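Local structure of endoribonuclease MazF3 (Mycobacterium tuberculosis, 5UCT) at residues A[5-10]-A[66-71]; A[37-40]-A[44-47]; A[46-51]-A[82-87]; A[60-65]-A[89-94]. The protein cleaves mRNA and 23S rRNA, predominantly after the first two uridines of UUCCU, as the toxin of a type II toxin-antitoxin system. All blocks are in the same frame, centred on the assembly; numbering follows the deposited sequence.

Contact 1. Residues A[5-10]-A[66-71]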
# COMPACT_ATOMS: atom_id res chain seq x y z
N HIS A 5 2.37 -15.68 1.56
CA HIS A 5 3.32 -16.11 2.58
C HIS A 5 2.76 -15.86 3.97
O HIS A 5 1.75 -15.17 4.15
CB HIS A 5 4.66 -15.37 2.43
CG HIS A 5 5.38 -15.66 1.16
ND1 HIS A 5 5.14 -14.97 -0.01
CD2 HIS A 5 6.35 -16.57 0.87
CE1 HIS A 5 5.93 -15.44 -0.97
NE2 HIS A 5 6.67 -16.41 -0.46
N ILE A 6 3.42 -16.45 4.96
CA ILE A 6 3.26 -16.06 6.35
C ILE A 6 4.26 -14.96 6.64
O ILE A 6 5.42 -15.04 6.22
CB ILE A 6 3.46 -17.27 7.29
CG1 ILE A 6 2.43 -18.36 7.00
CG2 ILE A 6 3.37 -16.84 8.75
CD1 ILE A 6 2.57 -19.59 7.87
N ALA A 7 3.82 -13.92 7.34
CA ALA A 7 4.69 -12.79 7.63
C ALA A 7 4.57 -12.39 9.09
O ALA A 7 3.53 -12.62 9.73
CB ALA A 7 4.37 -11.58 6.73
N GLN A 8 5.63 -11.79 9.61
CA GLN A 8 5.67 -11.31 10.99
C GLN A 8 5.29 -9.83 11.00
O GLN A 8 6.14 -8.96 10.79
CB GLN A 8 7.05 -11.53 11.61
CG GLN A 8 7.12 -11.19 13.09
CD GLN A 8 6.28 -12.12 13.93
OE1 GLN A 8 6.17 -13.31 13.64
NE2 GLN A 8 5.68 -11.59 14.99
N LEU A 9 4.01 -9.55 11.22
CA LEU A 9 3.54 -8.19 11.40
C LEU A 9 3.60 -7.84 12.88
O LEU A 9 4.65 -8.02 13.52
CB LEU A 9 2.12 -8.02 10.86
CG LEU A 9 1.96 -7.77 9.36
CD1 LEU A 9 2.77 -6.55 8.94
CD2 LEU A 9 2.35 -8.99 8.53
N ASP A 10 2.50 -7.33 13.45
CA ASP A 10 2.41 -7.28 14.90
C ASP A 10 2.38 -8.69 15.48
O ASP A 10 2.87 -8.92 16.60
CB ASP A 10 1.17 -6.50 15.33
CG ASP A 10 -0.10 -7.00 14.67
OD1 ASP A 10 -0.01 -7.88 13.79
OD2 ASP A 10 -1.19 -6.52 15.04
N GLN A 66 1.05 -3.02 4.07
CA GLN A 66 2.27 -2.66 4.78
C GLN A 66 3.47 -3.08 3.95
O GLN A 66 3.42 -4.06 3.21
CB GLN A 66 2.34 -3.32 6.16
CG GLN A 66 1.16 -3.00 7.09
CD GLN A 66 1.35 -1.70 7.84
OE1 GLN A 66 2.37 -1.03 7.70
NE2 GLN A 66 0.37 -1.34 8.66
N THR A 67 4.55 -2.31 4.08
CA THR A 67 5.85 -2.66 3.51
C THR A 67 6.73 -3.15 4.65
O THR A 67 7.11 -2.37 5.53
CB THR A 67 6.49 -1.47 2.79
OG1 THR A 67 5.66 -1.07 1.70
CG2 THR A 67 7.86 -1.85 2.26
N ILE A 68 7.06 -4.45 4.64
CA ILE A 68 7.81 -5.08 5.72
C ILE A 68 9.17 -5.51 5.19
O ILE A 68 9.34 -5.67 3.98
CB ILE A 68 7.04 -6.27 6.31
CG1 ILE A 68 6.98 -7.42 5.29
CG2 ILE A 68 5.64 -5.86 6.72
CD1 ILE A 68 6.35 -8.69 5.84
N PRO A 69 10.17 -5.69 6.06
CA PRO A 69 11.44 -6.26 5.59
C PRO A 69 11.24 -7.70 5.13
O PRO A 69 10.39 -8.42 5.65
CB PRO A 69 12.34 -6.20 6.83
CG PRO A 69 11.70 -5.19 7.72
CD PRO A 69 10.24 -5.30 7.48
N VAL A 70 12.03 -8.11 4.14
CA VAL A 70 11.99 -9.49 3.67
C VAL A 70 12.41 -10.45 4.78
O VAL A 70 12.02 -11.62 4.77
CB VAL A 70 12.86 -9.65 2.40
CG1 VAL A 70 12.95 -11.11 1.97
CG2 VAL A 70 12.29 -8.82 1.27
N CYS A 71 13.18 -9.97 5.77
CA CYS A 71 13.53 -10.81 6.91
C CYS A 71 12.30 -11.27 7.68
O CYS A 71 12.31 -12.34 8.29
CB CYS A 71 14.49 -10.06 7.84
SG CYS A 71 16.19 -9.92 7.24
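A small apolar contact joins A7 on strand 3-8 and L9, just after it, to I68 on strand 66-69. Both strands belong to the curled sheet of the PemK/MazF toxin, a member of the SH3 clan. They are not partners in the sheet and meet through side chains. The nearest pair of CA atoms, in L9 and I68, lies 7.8 Å apart.

I68 does most of the work, with one branch for each partner. CD1 of I68 meets CB of A7 at 3.6 Å. CG2 of I68 meets CD1 of L9 at 3.7 Å. In I68, CG1 sits between the backbone N and the carbonyl carbon (chi1 69°), and the chain then runs straight on to CD1. This sends CD1 to A7 and leaves CG2 for L9. The side chains of L9 and I68 cross at about a right angle. CD1 of L9 also lies 4.3 Å from CB of Q66, so Q66 adds only the root of its side chain. Its NE2 makes a hydrogen bond to the backbone O of T67 of the second subunit.

V15 of strand 12-17 touches both A7 and L9. Strand 29-36 pairs with strand 66-69, and its V30 packs on I68. Strand 3-8 runs between its antiparallel partners 12-17 and 73-79.

Contact 2. Residues A[37-40]-A[44-47]. With SO4 (sulfate ion), chain C.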
# COMPACT_ATOMS: atom_id res chain seq x y z
N THR A 37 -9.37 -13.13 9.39
CA THR A 37 -10.64 -13.84 9.33
C THR A 37 -11.82 -12.93 9.63
O THR A 37 -12.96 -13.26 9.28
CB THR A 37 -10.64 -15.02 10.31
OG1 THR A 37 -10.48 -14.53 11.65
CG2 THR A 37 -9.50 -15.97 9.99
N THR A 38 -11.58 -11.78 10.27
CA THR A 38 -12.63 -10.81 10.55
C THR A 38 -13.10 -10.19 9.25
O THR A 38 -12.47 -9.28 8.71
CB THR A 38 -12.13 -9.75 11.52
OG1 THR A 38 -11.64 -10.37 12.72
CG2 THR A 38 -13.25 -8.77 11.88
N VAL A 39 -14.21 -10.69 8.71
CA VAL A 39 -14.81 -10.14 7.50
C VAL A 39 -15.70 -8.97 7.91
O VAL A 39 -16.65 -9.15 8.68
CB VAL A 39 -15.61 -11.21 6.75
CG1 VAL A 39 -16.05 -10.68 5.39
CG2 VAL A 39 -14.80 -12.49 6.60
N ARG A 40 -15.40 -7.78 7.39
CA ARG A 40 -16.14 -6.58 7.74
C ARG A 40 -17.10 -6.12 6.65
O ARG A 40 -17.88 -5.19 6.89
CB ARG A 40 -15.18 -5.44 8.09
CG ARG A 40 -14.45 -5.64 9.41
CD ARG A 40 -13.56 -4.46 9.75
NE ARG A 40 -13.16 -4.48 11.16
CZ ARG A 40 -12.11 -5.15 11.62
NH1 ARG A 40 -11.34 -5.86 10.80
NH2 ARG A 40 -11.82 -5.11 12.92
N THR A 44 -13.09 -2.84 -0.10
CA THR A 44 -11.64 -3.01 -0.23
C THR A 44 -11.17 -4.38 0.22
O THR A 44 -9.97 -4.56 0.46
CB THR A 44 -10.91 -1.92 0.57
OG1 THR A 44 -11.09 -2.15 1.97
CG2 THR A 44 -11.47 -0.55 0.22
N GLU A 45 -12.07 -5.35 0.35
CA GLU A 45 -11.72 -6.70 0.76
C GLU A 45 -11.83 -7.64 -0.44
O GLU A 45 -12.66 -7.44 -1.33
CB GLU A 45 -12.62 -7.18 1.89
CG GLU A 45 -12.56 -6.31 3.15
CD GLU A 45 -13.59 -6.72 4.19
OE1 GLU A 45 -14.56 -7.42 3.83
OE2 GLU A 45 -13.42 -6.35 5.37
N VAL A 46 -10.98 -8.67 -0.45
CA VAL A 46 -10.99 -9.69 -1.48
C VAL A 46 -11.11 -11.04 -0.79
O VAL A 46 -10.26 -11.40 0.03
CB VAL A 46 -9.74 -9.66 -2.37
CG1 VAL A 46 -9.82 -10.74 -3.44
CG2 VAL A 46 -9.58 -8.29 -3.01
N PRO A 47 -12.15 -11.83 -1.06
CA PRO A 47 -12.33 -13.09 -0.33
C PRO A 47 -11.30 -14.14 -0.72
O PRO A 47 -10.95 -14.30 -1.90
CB PRO A 47 -13.75 -13.53 -0.73
CG PRO A 47 -14.40 -12.30 -1.29
CD PRO A 47 -13.30 -11.52 -1.92
S SO4 C . -8.10 -8.97 14.00
O1 SO4 C . -7.78 -10.34 13.63
O2 SO4 C . -7.37 -8.60 15.21
O3 SO4 C . -9.54 -8.86 14.26
O4 SO4 C . -7.74 -8.07 12.91
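R40 and E45 meet through a hydrogen bond between a backbone amide and a carboxylate, at the surface. R40 N donates to E45 OE2 over 3.2 Å, with an N-H...O angle of 146°. The bond uses the syn lone pair of OE2, on the side of the other oxygen. OE1 of E45 takes weak bonds from the backbone N of G41 and of L42. One carboxylate thus faces three successive loop amides, R40, G41 and L42, the last two weakly. E45 reaches them because its chain is extended beyond CG (chi2 173°).

The charged groups of this pair do not meet. R40 NH1 is 5.8 Å from E45 OE2. Any attraction between them would act at a distance.

Van der Waals contacts complete the pairing. CB of R40 lies 3.4 Å from E45 OE2, and CG1 of V39 lies 3.9 Å from E45 OE1. Within the loop, CG2 of T38 sits 3.6 Å above one face of the R40 guanidinium, toward its rim.

A sulfate ion, probably from the crystallisation liquor, is bound beside the loop. T38 OG1 donates to its O3 at 3.0 Å, and T36 OG1 also bonds to the ion.

The loop links strand 29-36 to strand 45-48. V39 leans on V59 of strand 58-61, and T44, just before strand 45-48, touches A95 of helix 85-96.

Contact 3. Residues A[46-51]-A[82-87]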
# COMPACT_ATOMS: atom_id res chain seq x y z
N VAL A 46 -10.98 -8.67 -0.45
CA VAL A 46 -10.99 -9.69 -1.48
C VAL A 46 -11.11 -11.04 -0.79
O VAL A 46 -10.26 -11.40 0.03
CB VAL A 46 -9.74 -9.66 -2.37
CG1 VAL A 46 -9.82 -10.74 -3.44
CG2 VAL A 46 -9.58 -8.29 -3.01
N PRO A 47 -12.15 -11.83 -1.06
CA PRO A 47 -12.33 -13.09 -0.33
C PRO A 47 -11.30 -14.14 -0.72
O PRO A 47 -10.95 -14.30 -1.90
CB PRO A 47 -13.75 -13.53 -0.73
CG PRO A 47 -14.40 -12.30 -1.29
CD PRO A 47 -13.30 -11.52 -1.92
N VAL A 48 -10.81 -14.85 0.29
CA VAL A 48 -9.95 -16.02 0.11
C VAL A 48 -10.42 -17.08 1.10
O VAL A 48 -10.96 -16.78 2.16
CB VAL A 48 -8.46 -15.68 0.33
CG1 VAL A 48 -7.94 -14.80 -0.80
CG2 VAL A 48 -8.25 -15.00 1.67
N ASP A 49 -10.22 -18.35 0.74
CA ASP A 49 -10.76 -19.44 1.54
C ASP A 49 -9.73 -20.56 1.62
O ASP A 49 -8.53 -20.35 1.39
CB ASP A 49 -12.11 -19.90 0.95
CG ASP A 49 -13.04 -20.47 2.01
OD1 ASP A 49 -12.55 -21.16 2.93
OD2 ASP A 49 -14.26 -20.23 1.91
N ALA A 50 -10.20 -21.76 1.96
CA ALA A 50 -9.31 -22.91 2.12
C ALA A 50 -8.65 -23.31 0.81
O ALA A 50 -7.60 -23.96 0.83
CB ALA A 50 -10.08 -24.09 2.70
N VAL A 51 -9.24 -22.95 -0.33
CA VAL A 51 -8.61 -23.20 -1.61
C VAL A 51 -7.27 -22.47 -1.69
O VAL A 51 -6.27 -23.02 -2.16
CB VAL A 51 -9.55 -22.78 -2.76
CG1 VAL A 51 -8.80 -22.71 -4.08
CG2 VAL A 51 -10.72 -23.74 -2.85
N ALA A 82 -5.49 -16.75 -10.34
CA ALA A 82 -5.46 -15.71 -11.36
C ALA A 82 -6.84 -15.16 -11.68
O ALA A 82 -6.95 -14.04 -12.19
CB ALA A 82 -4.81 -16.25 -12.63
N SER A 83 -7.90 -15.92 -11.39
CA SER A 83 -9.26 -15.41 -11.58
C SER A 83 -9.62 -14.33 -10.56
O SER A 83 -10.56 -13.57 -10.80
CB SER A 83 -10.26 -16.56 -11.50
OG SER A 83 -10.15 -17.26 -10.28
N GLN A 84 -8.89 -14.26 -9.45
CA GLN A 84 -9.12 -13.23 -8.44
C GLN A 84 -8.34 -11.95 -8.71
O GLN A 84 -8.57 -10.94 -8.03
CB GLN A 84 -8.75 -13.76 -7.05
CG GLN A 84 -9.63 -14.91 -6.57
CD GLN A 84 -9.10 -15.55 -5.30
OE1 GLN A 84 -8.07 -16.22 -5.32
NE2 GLN A 84 -9.80 -15.34 -4.20
N GLU A 85 -7.43 -11.96 -9.69
CA GLU A 85 -6.64 -10.77 -9.99
C GLU A 85 -7.47 -9.55 -10.35
O GLU A 85 -7.12 -8.45 -9.88
CB GLU A 85 -5.64 -11.10 -11.10
CG GLU A 85 -4.51 -12.01 -10.67
CD GLU A 85 -3.60 -11.37 -9.63
OE1 GLU A 85 -3.45 -10.14 -9.66
OE2 GLU A 85 -3.05 -12.11 -8.79
N PRO A 86 -8.53 -9.63 -11.17
CA PRO A 86 -9.30 -8.41 -11.46
C PRO A 86 -9.89 -7.77 -10.21
O PRO A 86 -9.93 -6.53 -10.12
CB PRO A 86 -10.39 -8.90 -12.42
CG PRO A 86 -10.45 -10.37 -12.21
CD PRO A 86 -9.05 -10.78 -11.93
N ALA A 87 -10.35 -8.57 -9.25
CA ALA A 87 -10.91 -8.01 -8.03
C ALA A 87 -9.84 -7.34 -7.17
O ALA A 87 -10.14 -6.36 -6.47
CB ALA A 87 -11.63 -9.10 -7.23
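V46 faces A87 of helix 85-96 and touches it. Its CG2 lies 4.0 Å from the backbone O of A87, and the CA atoms of the two residues are 6.8 Å apart. V46 is buried, and V60 of the next strand packs on it too. P47 is at the surface. Its backbone O comes 2.8 Å from Q84 NE2, but the angle is too poor for a hydrogen bond.

V48 follows, with CG1 3.9 Å from the same NE2. The two side chains cross at about a right angle. Q84 reaches over because CG stands anti to the carbonyl carbon (chi1 -65°) and the chain stays extended beyond it. Its amide is secured from outside: OE1 accepts a bond from N52 ND2 and a weak one from L81 N. D49 comes next, in the loop after the strand. Its backbone N donates to N52 OD1. N52 thus links D49 to the Q84 amide.

In this MazF toxin, helix 85-96 packs against strand 45-48 of the SH3-like sheet. The contact lies near the N-terminal part of the helix, with Q84 reaching the strand.

Contact 4. Residues A[60-65]-A[89-94]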
# COMPACT_ATOMS: atom_id res chain seq x y z
N VAL A 60 -8.64 -10.64 2.12
CA VAL A 60 -7.47 -9.78 1.95
C VAL A 60 -7.88 -8.35 2.27
O VAL A 60 -8.73 -7.77 1.58
CB VAL A 60 -6.90 -9.90 0.54
CG1 VAL A 60 -5.80 -8.86 0.32
CG2 VAL A 60 -6.36 -11.30 0.29
N SER A 61 -7.27 -7.77 3.30
CA SER A 61 -7.60 -6.42 3.76
C SER A 61 -6.69 -5.42 3.05
O SER A 61 -5.55 -5.20 3.46
CB SER A 61 -7.46 -6.32 5.27
OG SER A 61 -7.58 -4.98 5.72
N CYS A 62 -7.20 -4.81 1.98
CA CYS A 62 -6.42 -3.87 1.19
C CYS A 62 -6.33 -2.48 1.81
O CYS A 62 -5.61 -1.63 1.27
CB CYS A 62 -7.00 -3.76 -0.22
SG CYS A 62 -6.64 -5.18 -1.28
N ASP A 63 -7.04 -2.22 2.90
CA ASP A 63 -6.91 -0.95 3.59
C ASP A 63 -5.77 -0.94 4.60
O ASP A 63 -5.48 0.11 5.18
CB ASP A 63 -8.21 -0.59 4.31
CG ASP A 63 -9.15 0.20 3.43
OD1 ASP A 63 -8.69 1.14 2.76
OD2 ASP A 63 -10.36 -0.12 3.40
N ASN A 64 -5.11 -2.08 4.81
CA ASN A 64 -4.05 -2.21 5.81
C ASN A 64 -2.76 -2.73 5.19
O ASN A 64 -2.02 -3.49 5.82
CB ASN A 64 -4.50 -3.13 6.95
CG ASN A 64 -5.72 -2.61 7.67
OD1 ASN A 64 -6.74 -3.29 7.75
ND2 ASN A 64 -5.62 -1.41 8.22
N THR A 65 -2.47 -2.32 3.96
CA THR A 65 -1.24 -2.78 3.32
C THR A 65 -0.02 -2.22 4.04
O THR A 65 -0.03 -1.10 4.56
CB THR A 65 -1.21 -2.35 1.85
OG1 THR A 65 -0.89 -0.95 1.78
CG2 THR A 65 -2.57 -2.59 1.20
N ALA A 89 -7.13 -5.64 -8.23
CA ALA A 89 -7.00 -4.29 -8.77
C ALA A 89 -8.21 -3.44 -8.43
O ALA A 89 -8.08 -2.25 -8.13
CB ALA A 89 -6.80 -4.35 -10.29
N GLU A 90 -9.40 -4.04 -8.45
CA GLU A 90 -10.60 -3.30 -8.08
C GLU A 90 -10.56 -2.87 -6.62
O GLU A 90 -10.96 -1.75 -6.28
CB GLU A 90 -11.85 -4.14 -8.35
CG GLU A 90 -13.16 -3.44 -8.03
CD GLU A 90 -13.53 -2.38 -9.04
OE1 GLU A 90 -12.74 -2.15 -9.98
OE2 GLU A 90 -14.61 -1.78 -8.90
N ALA A 91 -10.08 -3.75 -5.74
CA ALA A 91 -10.03 -3.43 -4.31
C ALA A 91 -9.05 -2.30 -4.03
O ALA A 91 -9.36 -1.38 -3.27
CB ALA A 91 -9.65 -4.67 -3.51
N ILE A 92 -7.87 -2.34 -4.65
CA ILE A 92 -6.86 -1.32 -4.40
C ILE A 92 -7.29 0.02 -4.99
O ILE A 92 -7.10 1.07 -4.37
CB ILE A 92 -5.49 -1.77 -4.96
CG1 ILE A 92 -4.95 -2.95 -4.15
CG2 ILE A 92 -4.50 -0.62 -4.96
CD1 ILE A 92 -3.62 -3.48 -4.65
N GLY A 93 -7.89 -0.00 -6.18
CA GLY A 93 -8.33 1.24 -6.80
C GLY A 93 -9.36 1.99 -5.96
O GLY A 93 -9.29 3.21 -5.83
N ASN A 94 -10.32 1.26 -5.39
CA ASN A 94 -11.29 1.91 -4.52
C ASN A 94 -10.68 2.28 -3.18
O ASN A 94 -11.05 3.30 -2.58
CB ASN A 94 -12.51 1.02 -4.30
CG ASN A 94 -13.15 0.57 -5.59
OD1 ASN A 94 -13.29 1.36 -6.52
ND2 ASN A 94 -13.52 -0.70 -5.66
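C62 points its thiol at helix 85-96 and touches A91 and I92 there. C62 lies just beyond strand 58-61, so the contact packs the helix against the segment that follows this strand of the SH3-like sheet. SG is 3.8 Å from A91 CB and 4.0 Å from I92 CG1. It therefore sits against two successive residues of one helical turn. The backbones are close as well, with the CA atoms of C62 and I92 6.2 Å apart.

Rotation about one bond sets the thiol. In C62, SG stands beside the backbone N and anti to the carbonyl carbon (chi1 -75°). The CB of C62 already faces the helix, so this rotation brings the sulfur onto it. I92 has CG1 likewise anti to its carbonyl carbon (chi1 -68°), and the chain continues straight to CD1. The methylene CG1 meets the sulfur, while the side chain also packs on L18 and on L98 of the second subunit. A91 offers only its methyl group. L88, earlier in the helix, adds to the cover of C62.

Polar bonds hold the segment around C62, one internal and one to an outside partner. S61 OG donates to N64 OD1 at 2.8 Å, with the donor tilted 29° from the carbonyl plane. The backbone O of T65 takes a bond from T67 OG1 of the second subunit.

All three touching residues are buried, and the contact between the segments is purely apolar. The thiol packs here as an apolar group against a methyl and a methylene.

Contact 4 is buried, contacts 1 and 3 are partly buried, and contact 2 lies at the surface. Contacts 1 and 4 are apolar, and both touch the second subunit. Contact 2 instead rests on a carboxylate holding loop amides. Contact 3 mixes valine packing with a glutamine amide held from outside its segments. Contacts 2 and 3 share V46 and P47 on strand 45-48, and contacts 3 and 4 use helix 85-96. V46 also touches contact 4: its O is 2.7 Å from V60 N and its CG2 is 3.6 Å from A91 CB. Contact 1 lies about 17 Å from contact 4, centre to centre, though their segments 66-71 and 60-65 adjoin in the chain.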